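PDB 4TKD: holliday junction resolvase Hjc from Sulfolobus solfataricus, which cuts four-way DNA (Holliday) junctions in a magnesium-dependent reaction during recombination, placing paired nicks in opposing strands so that the products can be ligated. Local coordinates for residues 17-21 against 22-26; 64-67 against 68-72. One frame throughout, in Å; residues are numbered along the deposited sequence.

Contact 1. Residues 17-21 against 22-26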
ATOM      1  N   SER C  17     -16.026  17.296  -9.847  1.00 45.21           N
ATOM      2  CA  SER C  17     -17.156  17.884  -9.128  1.00 44.89           C
ATOM      3  C   SER C  17     -17.591  17.038  -7.934  1.00 46.90           C
ATOM      4  O   SER C  17     -17.857  17.594  -6.875  1.00 47.10           O
ATOM      5  CB  SER C  17     -18.323  18.133 -10.078  1.00 50.78           C
ATOM      6  OG  SER C  17     -19.395  18.759  -9.392  1.00 67.13           O
ATOM      7  N   ARG C  18     -17.681  15.712  -8.099  1.00 41.99           N
ATOM      8  CA  ARG C  18     -18.076  14.808  -7.026  1.00 40.89           C
ATOM      9  C   ARG C  18     -17.009  14.694  -5.937  1.00 42.50           C
ATOM     10  O   ARG C  18     -17.365  14.720  -4.757  1.00 42.33           O
ATOM     11  CB  ARG C  18     -18.522  13.449  -7.578  1.00 40.93           C
ATOM     12  CG  ARG C  18     -20.051  13.362  -7.654  1.00 43.17           C
ATOM     13  CD  ARG C  18     -20.635  12.429  -6.601  0.50 52.64           C
ATOM     14  NE  ARG C  18     -20.466  12.924  -5.232  0.50 63.83           N
ATOM     15  CZ  ARG C  18     -21.413  13.538  -4.528  0.50 79.83           C
ATOM     16  NH1 ARG C  18     -21.169  13.939  -3.288  0.50 70.37           N
ATOM     17  NH2 ARG C  18     -22.615  13.748  -5.057  0.50 62.56           N
ATOM     18  N   LEU C  19     -15.703  14.664  -6.320  1.00 37.05           N
ATOM     19  CA  LEU C  19     -14.610  14.678  -5.332  1.00 36.54           C
ATOM     20  C   LEU C  19     -14.626  15.980  -4.530  1.00 39.77           C
ATOM     21  O   LEU C  19     -14.472  15.952  -3.299  1.00 38.31           O
ATOM     22  CB  LEU C  19     -13.237  14.431  -5.980  1.00 36.62           C
ATOM     23  CG  LEU C  19     -12.992  12.990  -6.448  1.00 41.44           C
ATOM     24  CD1 LEU C  19     -11.775  12.907  -7.326  1.00 41.79           C
ATOM     25  CD2 LEU C  19     -12.891  12.020  -5.251  1.00 42.27           C
ATOM     26  N   ARG C  20     -14.903  17.106  -5.211  1.00 38.17           N
ATOM     27  CA  ARG C  20     -15.056  18.405  -4.544  1.00 40.35           C
ATOM     28  C   ARG C  20     -16.247  18.393  -3.568  1.00 46.46           C
ATOM     29  O   ARG C  20     -16.092  18.844  -2.431  1.00 47.52           O
ATOM     30  CB  ARG C  20     -15.147  19.556  -5.556  1.00 42.30           C
ATOM     31  CG  ARG C  20     -13.768  19.960  -6.070  1.00 49.46           C
ATOM     32  CD  ARG C  20     -13.803  21.106  -7.053  1.00 57.59           C
ATOM     33  NE  ARG C  20     -12.450  21.413  -7.531  1.00 70.47           N
ATOM     34  CZ  ARG C  20     -12.163  21.892  -8.739  1.00 75.41           C
ATOM     35  NH1 ARG C  20     -13.133  22.142  -9.607  1.00 62.79           N
ATOM     36  NH2 ARG C  20     -10.900  22.102  -9.094  1.00 54.15           N
ATOM     37  N   ASP C  21     -17.382  17.765  -3.955  1.00 43.77           N
ATOM     38  CA  ASP C  21     -18.566  17.635  -3.083  1.00 44.56           C
ATOM     39  C   ASP C  21     -18.228  16.835  -1.821  1.00 49.51           C
ATOM     40  O   ASP C  21     -18.844  17.050  -0.783  1.00 49.45           O
ATOM     41  CB  ASP C  21     -19.735  16.947  -3.817  1.00 46.44           C
ATOM     42  CG  ASP C  21     -20.390  17.726  -4.949  1.00 62.34           C
ATOM     43  OD1 ASP C  21     -20.168  18.960  -5.035  1.00 64.20           O
ATOM     44  OD2 ASP C  21     -21.141  17.104  -5.745  1.00 67.09           O
ATOM     45  N   LYS C  22     -17.242  15.928  -1.910  1.00 46.34           N
ATOM     46  CA  LYS C  22     -16.809  15.095  -0.784  1.00 45.98           C
ATOM     47  C   LYS C  22     -15.720  15.755   0.090  1.00 47.53           C
ATOM     48  O   LYS C  22     -15.187  15.102   0.981  1.00 45.58           O
ATOM     49  CB  LYS C  22     -16.372  13.689  -1.252  1.00 49.69           C
ATOM     50  CG  LYS C  22     -17.405  12.905  -2.064  1.00 77.42           C
ATOM     51  CD  LYS C  22     -18.493  12.275  -1.256  1.00 94.09           C
ATOM     52  CE  LYS C  22     -19.210  11.254  -2.115  1.00105.94           C
ATOM     53  NZ  LYS C  22     -20.639  11.115  -1.719  1.00113.22           N
ATOM     54  N   GLY C  23     -15.416  17.037  -0.150  1.00 45.02           N
ATOM     55  CA  GLY C  23     -14.431  17.779   0.635  1.00 44.46           C
ATOM     56  C   GLY C  23     -12.980  17.674   0.192  1.00 47.98           C
ATOM     57  O   GLY C  23     -12.078  17.985   0.975  1.00 48.69           O
ATOM     58  N   PHE C  24     -12.735  17.266  -1.066  1.00 41.97           N
ATOM     59  CA  PHE C  24     -11.381  17.159  -1.609  1.00 40.01           C
ATOM     60  C   PHE C  24     -10.955  18.441  -2.298  1.00 41.71           C
ATOM     61  O   PHE C  24     -11.775  19.080  -2.960  1.00 40.74           O
ATOM     62  CB  PHE C  24     -11.284  15.999  -2.638  1.00 40.48           C
ATOM     63  CG  PHE C  24     -11.229  14.596  -2.077  1.00 40.93           C
ATOM     64  CD1 PHE C  24     -12.379  13.959  -1.636  1.00 43.26           C
ATOM     65  CD2 PHE C  24     -10.032  13.902  -2.016  1.00 42.32           C
ATOM     66  CE1 PHE C  24     -12.329  12.661  -1.127  1.00 43.24           C
ATOM     67  CE2 PHE C  24      -9.977  12.613  -1.476  1.00 44.54           C
ATOM     68  CZ  PHE C  24     -11.128  12.001  -1.033  1.00 42.80           C
ATOM     69  N   ALA C  25      -9.645  18.767  -2.192  1.00 37.28           N
ATOM     70  CA  ALA C  25      -8.962  19.847  -2.913  1.00 37.11           C
ATOM     71  C   ALA C  25      -8.520  19.119  -4.182  1.00 41.86           C
ATOM     72  O   ALA C  25      -7.804  18.111  -4.104  1.00 42.39           O
ATOM     73  CB  ALA C  25      -7.743  20.344  -2.138  1.00 37.64           C
ATOM     74  N   VAL C  26      -9.078  19.526  -5.327  1.00 37.74           N
ATOM     75  CA  VAL C  26      -8.866  18.825  -6.590  1.00 38.81           C
ATOM     76  C   VAL C  26      -8.226  19.719  -7.634  1.00 44.11           C
ATOM     77  O   VAL C  26      -8.638  20.869  -7.822  1.00 43.48           O
ATOM     78  CB  VAL C  26     -10.168  18.156  -7.135  1.00 43.07           C
ATOM     79  CG1 VAL C  26      -9.871  17.233  -8.308  1.00 43.67           C
ATOM     80  CG2 VAL C  26     -10.920  17.398  -6.046  1.00 42.70           C
TER
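Arg18 meets Lys22 one helical turn on, where the two chains run past each other at a slant and Arg18 NH1 comes to 3.3 Å from Lys22 NZ. Each of these like charges has an acid nearby that probably offsets it in part: Asp21 OD2 lies over one face of the Arg18 guanidinium in a long, purely electrostatic pair, and Lys22 NZ forms a salt bridge with Glu123 on helix 122-133. Replacing Lys22 by an alanine would take away the aliphatic arm as well as the charge, and would probably leave Glu123 without its basic mate and open a gap beside Arg18. Lys22 N makes weak bonds to Arg18 O and Leu19 O.

Leu19 works with both its backbone and its side chain. Leu19 O accepts the N-H of Phe24 N at 3.1 Å, while Gly23 N reaches back to Arg20 O at 3.0 Å; together these bonds form the Schellman motif that ends helix 10-21, with Gly23, at positive phi, as the C-prime residue. A CB at these backbone angles would press against the preceding carbonyl oxygen. Among the side chains, Leu19 CD2 sits over one face of the Phe24 ring in a CH-pi contact, 4.3 Å from the centroid, and Leu19 CB packs on Val26 CG2. Both Leu19 and Phe24 also touch Ala45 of strand 43-47, on which the returning strand 25-28 is paired.

Arg20 reaches beyond the turn. Its chain is extended from CG to NE (chi2 -179°, chi3 -178°), which carries the guanidinium past Val26, with Arg20 CG 3.8 Å from Val26 CG2, until Arg20 NH2 donates to Val26 O at 2.9 Å. The N-H points fairly straight at the oxygen (153°), but the nitrogen stands above the carbonyl plane.

Contact 2. Residues 64-67 against 68-72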
ATOM      1  N   ILE C  64      -8.347  -1.685 -21.968  1.00 53.75           N
ATOM      2  CA  ILE C  64      -7.841  -0.350 -21.635  1.00 52.17           C
ATOM      3  C   ILE C  64      -6.315  -0.420 -21.676  1.00 52.29           C
ATOM      4  O   ILE C  64      -5.717  -1.159 -20.901  1.00 51.63           O
ATOM      5  CB  ILE C  64      -8.359   0.257 -20.292  1.00 55.43           C
ATOM      6  CG1 ILE C  64      -9.895   0.264 -20.201  1.00 55.35           C
ATOM      7  CG2 ILE C  64      -7.805   1.673 -20.113  1.00 56.38           C
ATOM      8  CD1 ILE C  64     -10.462   0.311 -18.786  1.00 63.45           C
ATOM      9  N   TYR C  65      -5.703   0.324 -22.594  1.00 46.67           N
ATOM     10  CA  TYR C  65      -4.260   0.353 -22.799  1.00 45.70           C
ATOM     11  C   TYR C  65      -3.579   1.648 -22.275  1.00 43.82           C
ATOM     12  O   TYR C  65      -4.011   2.776 -22.560  1.00 42.25           O
ATOM     13  CB  TYR C  65      -3.927   0.164 -24.290  1.00 48.58           C
ATOM     14  CG  TYR C  65      -3.964  -1.267 -24.782  1.00 53.13           C
ATOM     15  CD1 TYR C  65      -5.137  -1.823 -25.289  1.00 55.70           C
ATOM     16  CD2 TYR C  65      -2.811  -2.042 -24.817  1.00 54.87           C
ATOM     17  CE1 TYR C  65      -5.174  -3.135 -25.760  1.00 57.01           C
ATOM     18  CE2 TYR C  65      -2.829  -3.351 -25.302  1.00 56.47           C
ATOM     19  CZ  TYR C  65      -4.015  -3.896 -25.768  1.00 67.27           C
ATOM     20  OH  TYR C  65      -4.031  -5.192 -26.242  1.00 72.52           O
ATOM     21  N   VAL C  66      -2.510   1.463 -21.497  1.00 35.02           N
ATOM     22  CA  VAL C  66      -1.678   2.552 -21.000  1.00 32.06           C
ATOM     23  C   VAL C  66      -0.261   2.281 -21.531  1.00 33.80           C
ATOM     24  O   VAL C  66       0.330   1.266 -21.193  1.00 33.17           O
ATOM     25  CB  VAL C  66      -1.716   2.732 -19.454  1.00 34.78           C
ATOM     26  CG1 VAL C  66      -1.015   4.021 -19.051  1.00 34.33           C
ATOM     27  CG2 VAL C  66      -3.147   2.716 -18.915  1.00 34.06           C
ATOM     28  N   ARG C  67       0.251   3.159 -22.405  1.00 30.46           N
ATOM     29  CA  ARG C  67       1.589   3.052 -22.991  1.00 31.62           C
ATOM     30  C   ARG C  67       2.661   3.061 -21.899  1.00 33.59           C
ATOM     31  O   ARG C  67       2.541   3.799 -20.925  1.00 31.10           O
ATOM     32  CB  ARG C  67       1.847   4.186 -24.016  1.00 35.41           C
ATOM     33  CG  ARG C  67       1.673   3.786 -25.486  1.00 50.71           C
ATOM     34  CD  ARG C  67       2.983   3.325 -26.131  1.00 74.31           C
ATOM     35  NE  ARG C  67       2.807   3.022 -27.549  1.00 85.01           N
ATOM     36  CZ  ARG C  67       3.335   3.730 -28.545  1.00 91.43           C
ATOM     37  NH1 ARG C  67       4.116   4.774 -28.290  1.00 63.78           N
ATOM     38  NH2 ARG C  67       3.104   3.385 -29.805  1.00 80.34           N
ATOM     39  N   ARG C  68       3.695   2.224 -22.069  1.00 31.87           N
ATOM     40  CA  ARG C  68       4.829   2.069 -21.167  1.00 31.79           C
ATOM     41  C   ARG C  68       5.356   3.359 -20.505  1.00 33.68           C
ATOM     42  O   ARG C  68       5.435   3.412 -19.281  1.00 33.45           O
ATOM     43  CB  ARG C  68       5.959   1.317 -21.888  1.00 33.94           C
ATOM     44  CG  ARG C  68       7.302   1.291 -21.130  1.00 34.24           C
ATOM     45  CD  ARG C  68       8.331   0.470 -21.847  0.50 22.08           C
ATOM     46  NE  ARG C  68       8.949   1.253 -22.919  0.50 26.65           N
ATOM     47  CZ  ARG C  68       8.647   1.143 -24.207  0.50 42.44           C
ATOM     48  NH1 ARG C  68       7.758   0.242 -24.614  0.50 31.23           N
ATOM     49  NH2 ARG C  68       9.232   1.932 -25.099  0.50 30.55           N
ATOM     50  N   GLU C  69       5.742   4.366 -21.305  1.00 29.33           N
ATOM     51  CA  GLU C  69       6.330   5.599 -20.782  1.00 29.40           C
ATOM     52  C   GLU C  69       5.346   6.403 -19.951  1.00 34.20           C
ATOM     53  O   GLU C  69       5.744   6.883 -18.891  1.00 34.69           O
ATOM     54  CB  GLU C  69       6.933   6.436 -21.940  0.50 30.93           C
ATOM     55  CG  GLU C  69       7.719   5.622 -22.981  0.50 38.94           C
ATOM     56  CD  GLU C  69       6.991   5.140 -24.234  0.50 42.25           C
ATOM     57  OE1 GLU C  69       7.502   5.402 -25.348  0.50 34.80           O
ATOM     58  OE2 GLU C  69       5.950   4.452 -24.107  0.50 11.69           O
ATOM     59  N   GLN C  70       4.045   6.457 -20.358  1.00 31.05           N
ATOM     60  CA  GLN C  70       2.992   7.120 -19.582  1.00 30.16           C
ATOM     61  C   GLN C  70       2.763   6.356 -18.271  1.00 33.13           C
ATOM     62  O   GLN C  70       2.764   6.969 -17.211  1.00 32.22           O
ATOM     63  CB  GLN C  70       1.691   7.204 -20.386  1.00 31.75           C
ATOM     64  CG  GLN C  70       0.504   7.772 -19.597  1.00 42.40           C
ATOM     65  CD  GLN C  70      -0.756   7.814 -20.407  1.00 63.00           C
ATOM     66  OE1 GLN C  70      -1.188   6.823 -20.996  1.00 73.73           O
ATOM     67  NE2 GLN C  70      -1.409   8.944 -20.403  1.00 47.28           N
ATOM     68  N   ALA C  71       2.588   5.030 -18.349  1.00 29.32           N
ATOM     69  CA  ALA C  71       2.369   4.167 -17.193  1.00 28.92           C
ATOM     70  C   ALA C  71       3.501   4.297 -16.187  1.00 33.08           C
ATOM     71  O   ALA C  71       3.222   4.570 -15.024  1.00 32.48           O
ATOM     72  CB  ALA C  71       2.239   2.726 -17.637  1.00 29.27           C
ATOM     73  N   GLU C  72       4.774   4.158 -16.641  1.00 29.12           N
ATOM     74  CA  GLU C  72       5.949   4.254 -15.769  1.00 29.83           C
ATOM     75  C   GLU C  72       6.030   5.566 -15.004  1.00 32.68           C
ATOM     76  O   GLU C  72       6.246   5.536 -13.788  1.00 31.51           O
ATOM     77  CB  GLU C  72       7.258   3.949 -16.532  1.00 32.01           C
ATOM     78  CG  GLU C  72       7.437   2.446 -16.779  1.00 41.26           C
ATOM     79  CD  GLU C  72       8.502   2.036 -17.776  1.00 47.92           C
ATOM     80  OE1 GLU C  72       9.220   2.925 -18.284  1.00 34.72           O
ATOM     81  OE2 GLU C  72       8.617   0.822 -18.054  1.00 42.45           O
TER
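Val66 CG1, anti to its own backbone nitrogen (chi1 -170°), meets a Gln70 chain that leaves its backbone with chi1 at 175° and is extended beyond CG. The two side chains cross at about a right angle, and Gln70 OE1 comes to 3.4 Å from Val66 CG1. The same methyl, Val66 CG1, packs against Ala71 CB at 3.8 Å, so a single branch of the valine touches two successive residues in the first turn of the helix.

Arg67 occupies the N-cap position of helix 68-81. Arg67 O accepts the N-H of Ala71 N at 2.9 Å in a practically straight bond, while Ala71 CB lies 3.5 Å from Arg67 O. Beside this backbone link the Arg67 and Glu69 side chains run in the same direction, but Glu69 is modelled in two conformers and this pairing, seen in one of them, is doubtful; Glu69 OE1 also makes a weak, long ion pair with Arg36.

Gln70 borders the probable active site, its side chain touching Lys57, the predicted transition-state stabiliser, on strand 50-58 and approaching Glu55, an inferred magnesium ligand. Strand 64-66 pairs with strand 111-113 through Val66 and Tyr111, Asn110 OD1 accepts from Arg68 N at the helix start, and Val66 packs on Leu87 of strand 84-90.

Contact 1 (17-26) closes before contact 2 (64-72) opens, and the two lie on opposite sides of the chain's centre, their centres 27 Å apart and their nearest atoms about 17 Å apart. One leads from helix 10-21 into strand 25-28, outermost within this chain in the five-stranded mixed sheet; the other leads from strand 64-66, likewise outermost in the small antiparallel sheet, into helix 68-81. Strand 50-58 of the mixed sheet connects them indirectly: Leu19 and Phe24 touch its Ile54 and Ile52, whereas Gln70 touches its Lys57. A helix-to-strand turn and a strand-to-helix junction of this PDDEXK-clan nuclease thus both touch the strand carrying Glu55, an inferred magnesium ligand.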